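Glucosamine-6-phosphate deaminase (Bacillus subtilis, PDB 2BKX) belongs to the glucosamine-6-phosphate isomerase/6-phosphogluconolactonase family, an alpha/beta protein with a Rossmann-like core, here with fructose-6-phosphate bound in a pocket. Local coordinates at residues A[110-115]-A[178-183]; A[14-19]-A[230-235]; A[212-217]-A[222-227]; A[60-65]-A[121-126]. All coordinates share one frame; numbering follows the deposited sequence. Where two conformers were deposited one is given.

Interactions 1, 2 and 4 are buried, each pressing a helix, or the turn that ends it, against the central sheet through apolar side-chain atoms. Interaction 3 is a surface contact within one connection, and the one of the four where an imidazole and a water supplement the packing. Interactions 1 and 4 share helix 109-122: its first turns meet strand 178-181, its C-terminal end meets strand 62-69, and these strands are antiparallel neighbours. Interaction 2 lies on the opposite side of the chain's centre from interaction 1, the centres of the two contacts being about 28 Å apart, and joins helix 9-26 to strand 229-234. Interaction 3 lies in the connection that leads into that strand.

Interaction 1: A[110-115]-A[178-183]; sequences EAECRR and KALTMG
Leu180 meets helix 109-122 with its isobutyl group, which lies against two consecutive helix residues, Glu112 and Cys113. The sulfur of Cys113 approaches the branch point itself, SG to Leu180 CG being 3.8 Å, and is almost as near to one methyl, with Leu180 CD2 3.9 Å away. That same methyl also touches the aliphatic stem of Glu112, whose CG stands 3.8 Å from Leu180 CD2. The two side chains cross there at about a right angle, so a methyl meets a methylene and the carboxylate takes no part. A bend at chi2 (63°) turns the acid away from the leucine and along its own helix. There Glu112 OE1 receives Arg115 NH2 at 2.8 Å in a salt bridge that uses the oxygen's anti lone pair, with the acceptor tilted 20° out of the guanidinium plane; OE2 is bonded to the backbone N of Asn103. Leu109 adds to the packing on Leu180, while Thr152 and Val154 touch Cys113. Strand 178-181 runs antiparallel to both 62-69 and 153-156, so the contact seats the start of the helix on this antiparallel part of an otherwise largely parallel sheet. Across the interface the chemistry is apolar: dispersion between a thiol, a leucine and a methylene holds it, while the charge of Glu112 is probably balanced by Arg115 of the same helix.

Interaction 2: A[14-19]-A[230-235]; sequences QIAARI and TVLIDR
Within residues 14-19, the flat group that Leu232 touches is a backbone peptide: its CD1 methyl rests 3.8 Å from Ala16 N. No ring, amide side chain, carboxylate or guanidinium group enters the contact, and the remaining touches are between aliphatic carbons. Ile15 contributes its branch methyl, CG2 lying 3.9 Å from Leu232 CD1 and 4.1 Å from Leu232 CD2, so that it sits against both arms of the leucine fork; the two side chains meet at a slant. The chi1 of Ile15, -64°, sets CG2 opposite the backbone N and leaves the ethyl branch on the N side. Ala16 presents its CB to the same leucine methyl, CB to Leu232 CD1 being 4.0 Å. One methyl thus lies where two successive helix residues and the peptide between them come together. The segments form a helix-on-strand layer of the alpha/beta, Rossmann-like kind: their axes come within 10.1 Å, and their N-to-C directions differ by 159°, close to antiparallel. Strand 229-234 is flanked in the sheet by the parallel strands 2-6 and 193-197, and both neighbours join in the packing, Met4 touching Ile15 as well as Leu232, and Leu196 touching Ala16 as well as Leu232. Helix 41-53 packs against helix 9-26, with Thr43 against Ala16. One turn further along the helix, Ile19 makes a looser touch on the strand, its CD1 4.4 Å from Thr230 CG2.

Interaction 3: A[212-217]-A[222-227]; sequences GNISED and ALHLHS
Ile214 and His224 meet within the long connection from helix 203-211 to strand 229-234, the return half of a beta-alpha-beta unit that begins with strand 193-197 and ends in a parallel strand beside it. Apolar contacts carry most of the interface. The ethyl arm of Ile214 extends across the base of the histidine, with CD1 3.8 Å from His224 CB, while CG1 stands 4.1 Å from His224 CD2 and approaches the ring obliquely. The same CD1 reaches a methyl of Leu225, at 4.0 Å from its CD2. One isoleucine tip therefore touches two residues of the 3-10 turn 222-225, a turn closed by the backbone bond from Leu225 N to Ala222 O. Phe148 adds its side chain to both Ile214 and Ala222. A backbone contact comes next: Gly212 CA lies 3.6 Å from His224 NE2. Gly212, just after helix 203-211, has a positive phi of 84°, at backbone angles where a side chain would press on the preceding carbonyl.

Of the polar links, one is local to residues 212-217: Ser215 forms an ST turn, its OG accepting from Asp217 N at 3.3 Å. Two others meet at the imidazole. His224 NE2 is hydrogen-bonded to Leu209 O in the last turn of helix 203-211, which ties the 3-10 turn back to the helix. A water, lying in the ring plane at the edge, is 3.0 Å from His224 NE2 and 2.9 Å from Asn213 O.

Interaction 4: A[60-65]-A[121-126]; sequences NITTVN and DSLGDT
Val64 and Thr126 form the tight end of this contact: the methyls Val64 CG2 and Thr126 CG2 stand only 3.5 Å apart, closer than carbons usually pack, where the two side chains meet askew. In Thr126, chi1 near 64° places OG1 between the backbone N and the carbonyl carbon and swings CG2 to the valine. The hydroxyl is bonded to Ser190 OG, so the polar arm is engaged while the methyl packs. Val64 uses its other methyl on Leu123, Val64 CG1 to Leu123 CD1 being 3.6 Å, the two side chains sliding past each other in opposite directions.

The touch on Thr62 is looser, Leu123 CD1 to Thr62 CG2 being 4.0 Å, and Thr62 OG1 is hydrogen-bonded to Arg98 NH2. The more open side is that of the partly exposed Leu123. After it, the exposed Gly124, with a positive phi of 92°, closes helix 109-122 in a Schellman motif, and the chain then turns inward to Thr126, ahead of strand 128-131. The 62-64 part of strand 62-69 pairs with 31-34 on one edge and 99-100 on the other, both parallel; Phe100 packs on Thr62, Val64 and Leu123, and Thr126 touches Val31.

Interaction 1: A[110-115]-A[178-183]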
loop_
_atom_site.group_PDB
_atom_site.type_symbol
_atom_site.label_atom_id
_atom_site.label_comp_id
_atom_site.label_asym_id
_atom_site.label_seq_id
_atom_site.Cartn_x
_atom_site.Cartn_y
_atom_site.Cartn_z
ATOM N N GLU A 110 -9.041 -13.930 -12.339
ATOM C CA GLU A 110 -8.779 -13.050 -13.485
ATOM C C GLU A 110 -9.913 -12.030 -13.712
ATOM O O GLU A 110 -9.681 -10.814 -13.939
ATOM C CB GLU A 110 -8.571 -13.907 -14.736
ATOM C CG GLU A 110 -7.175 -14.462 -14.851
ATOM C CD GLU A 110 -6.822 -14.959 -16.276
ATOM O OE1 GLU A 110 -7.579 -14.674 -17.260
ATOM O OE2 GLU A 110 -5.768 -15.629 -16.426
ATOM N N ALA A 111 -11.144 -12.527 -13.684
ATOM C CA ALA A 111 -12.290 -11.667 -13.833
ATOM C C ALA A 111 -12.418 -10.672 -12.687
ATOM O O ALA A 111 -12.734 -9.505 -12.905
ATOM C CB ALA A 111 -13.592 -12.491 -13.980
ATOM N N GLU A 112 -12.121 -11.118 -11.473
ATOM C CA GLU A 112 -12.106 -10.210 -10.329
ATOM C C GLU A 112 -11.136 -9.068 -10.533
ATOM O O GLU A 112 -11.447 -7.916 -10.239
ATOM C CB GLU A 112 -11.763 -10.997 -9.057
ATOM C CG GLU A 112 -11.594 -10.148 -7.798
ATOM C CD GLU A 112 -12.820 -9.410 -7.346
ATOM O OE1 GLU A 112 -13.941 -9.781 -7.768
ATOM O OE2 GLU A 112 -12.658 -8.465 -6.512
ATOM N N CYS A 113 -9.967 -9.381 -11.051
ATOM C CA CYS A 113 -8.950 -8.341 -11.303
ATOM C C CYS A 113 -9.396 -7.330 -12.362
ATOM O O CYS A 113 -9.190 -6.137 -12.207
ATOM C CB CYS A 113 -7.631 -8.983 -11.686
ATOM S SG CYS A 113 -6.782 -9.718 -10.265
ATOM N N ARG A 114 -10.042 -7.807 -13.428
ATOM C CA ARG A 114 -10.578 -6.915 -14.448
ATOM C C ARG A 114 -11.644 -6.013 -13.870
ATOM O O ARG A 114 -11.613 -4.809 -14.123
ATOM C CB ARG A 114 -11.121 -7.682 -15.656
ATOM C CG ARG A 114 -10.046 -8.268 -16.512
ATOM C CD ARG A 114 -10.566 -8.863 -17.830
ATOM N NE ARG A 114 -11.757 -9.694 -17.683
ATOM C CZ ARG A 114 -11.778 -11.028 -17.654
ATOM N NH1 ARG A 114 -12.930 -11.657 -17.497
ATOM N NH2 ARG A 114 -10.666 -11.740 -17.760
ATOM N N ARG A 115 -12.559 -6.568 -13.075
ATOM C CA ARG A 115 -13.613 -5.734 -12.457
ATOM C C ARG A 115 -13.025 -4.735 -11.485
ATOM O O ARG A 115 -13.497 -3.609 -11.391
ATOM C CB ARG A 115 -14.629 -6.581 -11.705
ATOM C CG ARG A 115 -15.511 -7.484 -12.590
ATOM C CD ARG A 115 -16.650 -8.159 -11.786
ATOM N NE ARG A 115 -16.158 -9.041 -10.712
ATOM C CZ ARG A 115 -15.982 -10.372 -10.800
ATOM N NH1 ARG A 115 -16.287 -11.030 -11.922
ATOM N NH2 ARG A 115 -15.495 -11.064 -9.758
ATOM N N LYS A 178 -0.127 -17.100 -3.976
ATOM C CA LYS A 178 -0.570 -16.122 -4.966
ATOM C C LYS A 178 -1.332 -14.973 -4.333
ATOM O O LYS A 178 -1.799 -15.073 -3.205
ATOM C CB LYS A 178 -1.450 -16.787 -6.046
ATOM C CG LYS A 178 -0.743 -17.948 -6.809
ATOM C CD LYS A 178 -1.620 -18.537 -7.892
ATOM C CE LYS A 178 -0.820 -19.326 -8.879
ATOM N NZ LYS A 178 -1.660 -19.729 -10.047
ATOM N N ALA A 179 -1.501 -13.917 -5.117
ATOM C CA ALA A 179 -2.205 -12.743 -4.674
ATOM C C ALA A 179 -2.815 -12.012 -5.850
ATOM O O ALA A 179 -2.480 -12.272 -6.996
ATOM C CB ALA A 179 -1.264 -11.839 -3.914
ATOM N N LEU A 180 -3.716 -11.089 -5.545
ATOM C CA LEU A 180 -4.287 -10.130 -6.484
ATOM C C LEU A 180 -3.718 -8.759 -6.133
ATOM O O LEU A 180 -3.712 -8.391 -4.960
ATOM C CB LEU A 180 -5.803 -10.073 -6.312
ATOM C CG LEU A 180 -6.562 -11.294 -6.802
ATOM C CD1 LEU A 180 -6.271 -12.536 -5.984
ATOM C CD2 LEU A 180 -8.052 -10.980 -6.765
ATOM N N THR A 181 -3.195 -8.028 -7.117
ATOM C CA THR A 181 -2.593 -6.721 -6.849
ATOM C C THR A 181 -2.919 -5.717 -7.954
ATOM O O THR A 181 -2.950 -6.045 -9.134
ATOM C CB THR A 181 -1.059 -6.846 -6.722
ATOM O OG1 THR A 181 -0.497 -5.586 -6.323
ATOM C CG2 THR A 181 -0.392 -7.355 -7.950
ATOM N N MET A 182 -3.157 -4.496 -7.529
ATOM C CA MET A 182 -3.126 -3.347 -8.436
ATOM C C MET A 182 -1.820 -3.410 -9.177
ATOM O O MET A 182 -0.793 -3.787 -8.591
ATOM C CB MET A 182 -3.115 -2.072 -7.654
ATOM C CG MET A 182 -4.379 -1.668 -7.175
ATOM S SD MET A 182 -4.106 -0.008 -6.412
ATOM C CE MET A 182 -5.359 -0.369 -5.773
ATOM N N GLY A 183 -1.830 -3.070 -10.462
ATOM C CA GLY A 183 -0.591 -3.066 -11.222
ATOM C C GLY A 183 0.194 -1.784 -11.072
ATOM O O GLY A 183 -0.231 -0.820 -10.402
#

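Interaction 2: A[14-19]-A[230-235]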
loop_
_atom_site.group_PDB
_atom_site.type_symbol
_atom_site.label_atom_id
_atom_site.label_comp_id
_atom_site.label_asym_id
_atom_site.label_seq_id
_atom_site.Cartn_x
_atom_site.Cartn_y
_atom_site.Cartn_z
ATOM N N GLN A 14 3.442 9.986 12.042
ATOM C CA GLN A 14 2.784 11.272 12.218
ATOM C C GLN A 14 2.668 12.026 10.900
ATOM O O GLN A 14 1.605 12.577 10.565
ATOM C CB GLN A 14 3.553 12.111 13.260
ATOM C CG GLN A 14 3.015 13.544 13.468
ATOM C CD GLN A 14 4.053 14.577 13.959
ATOM O OE1 GLN A 14 3.703 15.522 14.697
ATOM N NE2 GLN A 14 5.299 14.440 13.524
ATOM N N ILE A 15 3.776 12.125 10.199
ATOM C CA ILE A 15 3.828 12.865 8.940
ATOM C C ILE A 15 2.924 12.211 7.898
ATOM O O ILE A 15 2.166 12.888 7.214
ATOM C CB ILE A 15 5.286 12.977 8.425
ATOM C CG1 ILE A 15 6.102 13.786 9.417
ATOM C CG2 ILE A 15 5.303 13.604 7.034
ATOM C CD1 ILE A 15 7.588 13.829 9.160
ATOM N N ALA A 16 2.944 10.883 7.829
ATOM C CA ALA A 16 2.092 10.169 6.873
ATOM C C ALA A 16 0.627 10.393 7.171
ATOM O O ALA A 16 -0.186 10.567 6.266
ATOM C CB ALA A 16 2.446 8.673 6.904
ATOM N N ALA A 17 0.260 10.320 8.444
ATOM C CA ALA A 17 -1.125 10.543 8.811
ATOM C C ALA A 17 -1.556 11.962 8.471
ATOM O O ALA A 17 -2.670 12.181 7.992
ATOM C CB ALA A 17 -1.332 10.228 10.263
ATOM N N ARG A 18 -0.662 12.910 8.687
ATOM C CA ARG A 18 -0.986 14.305 8.375
ATOM C C ARG A 18 -1.214 14.517 6.875
ATOM O O ARG A 18 -2.185 15.193 6.454
ATOM C CB ARG A 18 0.110 15.220 8.926
ATOM C CG ARG A 18 -0.076 16.706 8.613
ATOM C CD ARG A 18 -1.360 17.262 9.174
ATOM N NE ARG A 18 -1.352 17.157 10.624
ATOM C CZ ARG A 18 -2.411 17.270 11.400
ATOM N NH1 ARG A 18 -3.608 17.449 10.874
ATOM N NH2 ARG A 18 -2.263 17.160 12.713
ATOM N N ILE A 19 -0.346 13.939 6.043
ATOM C CA ILE A 19 -0.487 14.052 4.588
ATOM C C ILE A 19 -1.793 13.408 4.120
ATOM O O ILE A 19 -2.530 13.973 3.280
ATOM C CB ILE A 19 0.691 13.431 3.849
ATOM C CG1 ILE A 19 1.977 14.255 4.083
ATOM C CG2 ILE A 19 0.393 13.259 2.367
ATOM C CD1 ILE A 19 3.273 13.564 3.709
ATOM N N THR A 230 6.173 11.362 -2.623
ATOM C CA THR A 230 6.849 11.673 -1.383
ATOM C C THR A 230 7.261 10.339 -0.782
ATOM O O THR A 230 6.465 9.425 -0.684
ATOM C CB THR A 230 5.926 12.418 -0.447
ATOM O OG1 THR A 230 5.552 13.646 -1.054
ATOM C CG2 THR A 230 6.530 12.693 0.931
ATOM N N VAL A 231 8.508 10.258 -0.331
ATOM C CA VAL A 231 9.061 9.038 0.258
ATOM C C VAL A 231 9.524 9.372 1.665
ATOM O O VAL A 231 10.420 10.217 1.842
ATOM C CB VAL A 231 10.254 8.463 -0.556
ATOM C CG1 VAL A 231 10.677 7.151 0.038
ATOM C CG2 VAL A 231 9.946 8.355 -2.035
ATOM N N LEU A 232 8.927 8.704 2.655
ATOM C CA LEU A 232 9.292 8.897 4.047
ATOM C C LEU A 232 10.145 7.722 4.461
ATOM O O LEU A 232 9.722 6.574 4.297
ATOM C CB LEU A 232 8.064 9.027 4.937
ATOM C CG LEU A 232 7.065 10.108 4.573
ATOM C CD1 LEU A 232 5.924 10.065 5.599
ATOM C CD2 LEU A 232 7.661 11.474 4.465
ATOM N N ILE A 233 11.350 8.001 4.991
ATOM C CA ILE A 233 12.305 6.931 5.305
ATOM C C ILE A 233 12.818 7.165 6.709
ATOM O O ILE A 233 13.351 8.236 6.975
ATOM C CB ILE A 233 13.482 6.962 4.333
ATOM C CG1 ILE A 233 12.985 6.954 2.862
ATOM C CG2 ILE A 233 14.402 5.782 4.554
ATOM C CD1 ILE A 233 14.062 7.144 1.780
ATOM N N ASP A 234 12.667 6.187 7.590
ATOM C CA ASP A 234 13.240 6.341 8.927
ATOM C C ASP A 234 14.743 6.066 8.944
ATOM O O ASP A 234 15.326 5.670 7.944
ATOM C CB ASP A 234 12.451 5.623 9.997
ATOM C CG ASP A 234 12.588 4.134 9.984
ATOM O OD1 ASP A 234 13.462 3.558 9.287
ATOM O OD2 ASP A 234 11.810 3.515 10.747
ATOM N N ARG A 235 15.396 6.343 10.074
ATOM C CA ARG A 235 16.872 6.312 10.163
ATOM C C ARG A 235 17.415 4.937 9.821
ATOM O O ARG A 235 18.384 4.787 9.104
ATOM C CB ARG A 235 17.342 6.768 11.554
ATOM C CG ARG A 235 16.935 8.162 11.855
ATOM C CD ARG A 235 17.665 9.207 11.055
ATOM N NE ARG A 235 16.908 10.458 10.995
ATOM C CZ ARG A 235 17.368 11.612 10.520
ATOM N NH1 ARG A 235 16.571 12.682 10.522
ATOM N NH2 ARG A 235 18.603 11.703 10.028
#

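Interaction 3: A[212-217]-A[222-227]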
loop_
_atom_site.group_PDB
_atom_site.type_symbol
_atom_site.label_atom_id
_atom_site.label_comp_id
_atom_site.label_asym_id
_atom_site.label_seq_id
_atom_site.Cartn_x
_atom_site.Cartn_y
_atom_site.Cartn_z
ATOM N N GLY A 212 18.560 5.473 -8.421
ATOM C CA GLY A 212 17.842 6.064 -9.565
ATOM C C GLY A 212 17.887 5.315 -10.877
ATOM O O GLY A 212 17.453 5.842 -11.903
ATOM N N ASN A 213 18.397 4.091 -10.879
ATOM C CA ASN A 213 18.309 3.256 -12.090
ATOM C C ASN A 213 16.844 2.886 -12.271
ATOM O O ASN A 213 16.183 2.400 -11.330
ATOM C CB ASN A 213 19.106 1.981 -11.901
ATOM C CG ASN A 213 20.059 1.675 -13.038
ATOM O OD1 ASN A 213 19.813 1.965 -14.204
ATOM N ND2 ASN A 213 21.226 1.141 -12.664
ATOM N N ILE A 214 16.317 3.079 -13.470
ATOM C CA ILE A 214 14.904 2.788 -13.721
ATOM C C ILE A 214 14.818 1.485 -14.512
ATOM O O ILE A 214 15.268 1.403 -15.661
ATOM C CB ILE A 214 14.222 3.955 -14.455
ATOM C CG1 ILE A 214 14.341 5.248 -13.663
ATOM C CG2 ILE A 214 12.757 3.641 -14.737
ATOM C CD1 ILE A 214 13.879 6.463 -14.424
ATOM N N SER A 215 14.229 0.451 -13.895
ATOM C CA SER A 215 14.071 -0.816 -14.564
ATOM C C SER A 215 13.076 -1.734 -13.887
ATOM O O SER A 215 12.821 -1.611 -12.684
ATOM C CB SER A 215 15.377 -1.553 -14.738
ATOM O OG SER A 215 15.699 -2.384 -13.684
ATOM N N GLU A 216 12.551 -2.651 -14.681
ATOM C CA GLU A 216 11.571 -3.607 -14.177
ATOM C C GLU A 216 12.129 -4.535 -13.122
ATOM O O GLU A 216 11.361 -5.115 -12.350
ATOM C CB GLU A 216 10.988 -4.470 -15.297
ATOM C CG GLU A 216 10.174 -3.740 -16.312
ATOM C CD GLU A 216 9.548 -4.709 -17.318
ATOM O OE1 GLU A 216 9.474 -5.974 -17.105
ATOM O OE2 GLU A 216 9.078 -4.217 -18.338
ATOM N N ASP A 217 13.462 -4.664 -13.036
ATOM C CA ASP A 217 14.044 -5.525 -12.021
ATOM C C ASP A 217 13.847 -4.957 -10.614
ATOM O O ASP A 217 13.970 -5.697 -9.643
ATOM C CB ASP A 217 15.546 -5.767 -12.291
ATOM C CG ASP A 217 16.123 -6.929 -11.467
ATOM O OD1 ASP A 217 15.580 -8.056 -11.514
ATOM O OD2 ASP A 217 17.127 -6.708 -10.753
ATOM N N ALA A 222 9.797 2.546 -10.876
ATOM C CA ALA A 222 8.761 3.171 -11.674
ATOM C C ALA A 222 8.344 4.523 -11.100
ATOM O O ALA A 222 7.856 5.414 -11.798
ATOM C CB ALA A 222 7.551 2.269 -11.772
ATOM N N LEU A 223 8.486 4.691 -9.797
ATOM C CA LEU A 223 8.074 5.931 -9.153
ATOM C C LEU A 223 8.911 7.135 -9.582
ATOM O O LEU A 223 8.490 8.277 -9.398
ATOM C CB LEU A 223 8.166 5.765 -7.639
ATOM C CG LEU A 223 7.218 4.697 -7.066
ATOM C CD1 LEU A 223 7.414 4.560 -5.581
ATOM C CD2 LEU A 223 5.743 4.951 -7.404
ATOM N N HIS A 224 10.086 6.914 -10.152
ATOM C CA HIS A 224 10.860 8.019 -10.718
ATOM C C HIS A 224 10.141 8.647 -11.923
ATOM O O HIS A 224 10.505 9.765 -12.335
ATOM C CB HIS A 224 12.241 7.574 -11.150
ATOM C CG HIS A 224 13.120 7.151 -10.026
ATOM N ND1 HIS A 224 13.564 8.024 -9.075
ATOM C CD2 HIS A 224 13.646 5.943 -9.705
ATOM C CE1 HIS A 224 14.313 7.375 -8.199
ATOM N NE2 HIS A 224 14.377 6.111 -8.556
ATOM N N LEU A 225 9.110 7.987 -12.439
ATOM C CA LEU A 225 8.382 8.499 -13.578
ATOM C C LEU A 225 7.132 9.260 -13.198
ATOM O O LEU A 225 6.383 9.700 -14.071
ATOM C CB LEU A 225 8.015 7.339 -14.507
ATOM C CG LEU A 225 9.258 6.574 -15.005
ATOM C CD1 LEU A 225 8.825 5.387 -15.864
ATOM C CD2 LEU A 225 10.197 7.462 -15.752
ATOM N N HIS A 226 6.854 9.405 -11.904
ATOM C CA HIS A 226 5.648 10.071 -11.414
ATOM C C HIS A 226 5.980 11.496 -10.950
ATOM O O HIS A 226 7.071 11.765 -10.453
ATOM C CB HIS A 226 5.093 9.225 -10.263
ATOM C CG HIS A 226 3.748 9.645 -9.792
ATOM N ND1 HIS A 226 2.568 9.002 -10.109
ATOM C CD2 HIS A 226 3.412 10.664 -8.975
ATOM C CE1 HIS A 226 1.560 9.654 -9.542
ATOM N NE2 HIS A 226 2.054 10.668 -8.855
ATOM N N SER A 227 5.011 12.388 -11.094
ATOM C CA SER A 227 5.214 13.808 -10.828
ATOM C C SER A 227 5.016 14.266 -9.403
ATOM O O SER A 227 5.258 15.427 -9.066
ATOM C CB SER A 227 4.319 14.635 -11.760
ATOM O OG SER A 227 4.493 14.278 -13.127
HETATM O O HOH W 1 15.683 3.373 -8.657
#

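Interaction 4: A[60-65]-A[121-126]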
loop_
_atom_site.group_PDB
_atom_site.type_symbol
_atom_site.label_atom_id
_atom_site.label_comp_id
_atom_site.label_asym_id
_atom_site.label_seq_id
_atom_site.Cartn_x
_atom_site.Cartn_y
_atom_site.Cartn_z
ATOM N N ASN A 60 -17.182 10.893 3.835
ATOM C CA ASN A 60 -17.392 10.877 2.401
ATOM C C ASN A 60 -16.249 10.260 1.610
ATOM O O ASN A 60 -16.280 10.296 0.366
ATOM C CB ASN A 60 -17.778 12.268 1.890
ATOM C CG ASN A 60 -19.177 12.634 2.335
ATOM O OD1 ASN A 60 -20.162 12.108 1.802
ATOM N ND2 ASN A 60 -19.269 13.450 3.357
ATOM N N ILE A 61 -15.314 9.638 2.316
ATOM C CA ILE A 61 -14.164 9.042 1.647
ATOM C C ILE A 61 -14.530 7.729 0.986
ATOM O O ILE A 61 -15.482 7.050 1.382
ATOM C CB ILE A 61 -12.915 8.837 2.565
ATOM C CG1 ILE A 61 -13.048 7.652 3.540
ATOM C CG2 ILE A 61 -12.515 10.141 3.253
ATOM C CD1 ILE A 61 -11.720 7.224 4.162
ATOM N N THR A 62 -13.784 7.430 -0.059
ATOM C CA THR A 62 -13.758 6.109 -0.684
ATOM C C THR A 62 -12.346 5.592 -0.584
ATOM O O THR A 62 -11.421 6.373 -0.692
ATOM C CB THR A 62 -14.170 6.208 -2.176
ATOM O OG1 THR A 62 -15.510 6.733 -2.242
ATOM C CG2 THR A 62 -14.083 4.887 -2.873
ATOM N N THR A 63 -12.180 4.276 -0.400
ATOM C CA THR A 63 -10.827 3.703 -0.419
ATOM C C THR A 63 -10.717 2.508 -1.333
ATOM O O THR A 63 -11.694 1.750 -1.516
ATOM C CB THR A 63 -10.361 3.324 1.003
ATOM O OG1 THR A 63 -11.102 2.217 1.518
ATOM C CG2 THR A 63 -10.527 4.484 1.962
ATOM N N VAL A 64 -9.504 2.338 -1.885
ATOM C CA VAL A 64 -9.157 1.153 -2.669
ATOM C C VAL A 64 -7.825 0.638 -2.116
ATOM O O VAL A 64 -6.885 1.412 -1.883
ATOM C CB VAL A 64 -9.065 1.409 -4.190
ATOM C CG1 VAL A 64 -10.438 1.738 -4.716
ATOM C CG2 VAL A 64 -8.132 2.529 -4.533
ATOM N N ASN A 65 -7.757 -0.671 -1.879
ATOM C CA ASN A 65 -6.538 -1.269 -1.384
ATOM C C ASN A 65 -5.706 -1.859 -2.521
ATOM O O ASN A 65 -6.233 -2.283 -3.555
ATOM C CB ASN A 65 -6.831 -2.343 -0.329
ATOM C CG ASN A 65 -6.651 -1.833 1.066
ATOM O OD1 ASN A 65 -5.628 -2.167 1.754
ATOM N ND2 ASN A 65 -7.544 -0.998 1.490
ATOM N N ASP A 121 -10.963 2.777 -12.086
ATOM C CA ASP A 121 -11.145 3.802 -13.115
ATOM C C ASP A 121 -12.417 4.588 -12.914
ATOM O O ASP A 121 -12.420 5.815 -13.018
ATOM C CB ASP A 121 -11.144 3.184 -14.505
ATOM C CG ASP A 121 -11.272 4.233 -15.612
ATOM O OD1 ASP A 121 -10.230 4.658 -16.109
ATOM O OD2 ASP A 121 -12.390 4.641 -15.975
ATOM N N SER A 122 -13.489 3.891 -12.582
ATOM C CA SER A 122 -14.778 4.551 -12.426
ATOM C C SER A 122 -14.815 5.519 -11.245
ATOM O O SER A 122 -15.602 6.477 -11.212
ATOM C CB SER A 122 -15.892 3.534 -12.305
ATOM O OG SER A 122 -15.992 3.049 -10.976
ATOM N N LEU A 123 -13.951 5.268 -10.267
ATOM C CA LEU A 123 -13.878 6.147 -9.099
ATOM C C LEU A 123 -13.178 7.443 -9.392
ATOM O O LEU A 123 -13.197 8.345 -8.562
ATOM C CB LEU A 123 -13.216 5.423 -7.929
ATOM C CG LEU A 123 -13.960 4.202 -7.430
ATOM C CD1 LEU A 123 -13.080 3.428 -6.411
ATOM C CD2 LEU A 123 -15.281 4.585 -6.847
ATOM N N GLY A 124 -12.555 7.544 -10.556
ATOM C CA GLY A 124 -11.736 8.681 -10.891
ATOM C C GLY A 124 -10.279 8.520 -10.537
ATOM O O GLY A 124 -9.566 9.493 -10.441
ATOM N N ASP A 125 -9.820 7.284 -10.364
ATOM C CA ASP A 125 -8.451 6.977 -9.941
ATOM C C ASP A 125 -8.320 7.415 -8.475
ATOM O O ASP A 125 -9.275 7.944 -7.896
ATOM C CB ASP A 125 -7.348 7.682 -10.767
ATOM C CG ASP A 125 -7.587 7.677 -12.278
ATOM O OD1 ASP A 125 -7.891 6.616 -12.871
ATOM O OD2 ASP A 125 -7.399 8.764 -12.893
ATOM N N THR A 126 -7.151 7.205 -7.860
ATOM C CA THR A 126 -6.925 7.686 -6.486
ATOM C C THR A 126 -6.414 9.140 -6.383
ATOM O O THR A 126 -5.631 9.615 -7.250
ATOM C CB THR A 126 -5.976 6.718 -5.764
ATOM O OG1 THR A 126 -4.699 6.748 -6.418
ATOM C CG2 THR A 126 -6.531 5.320 -5.792
#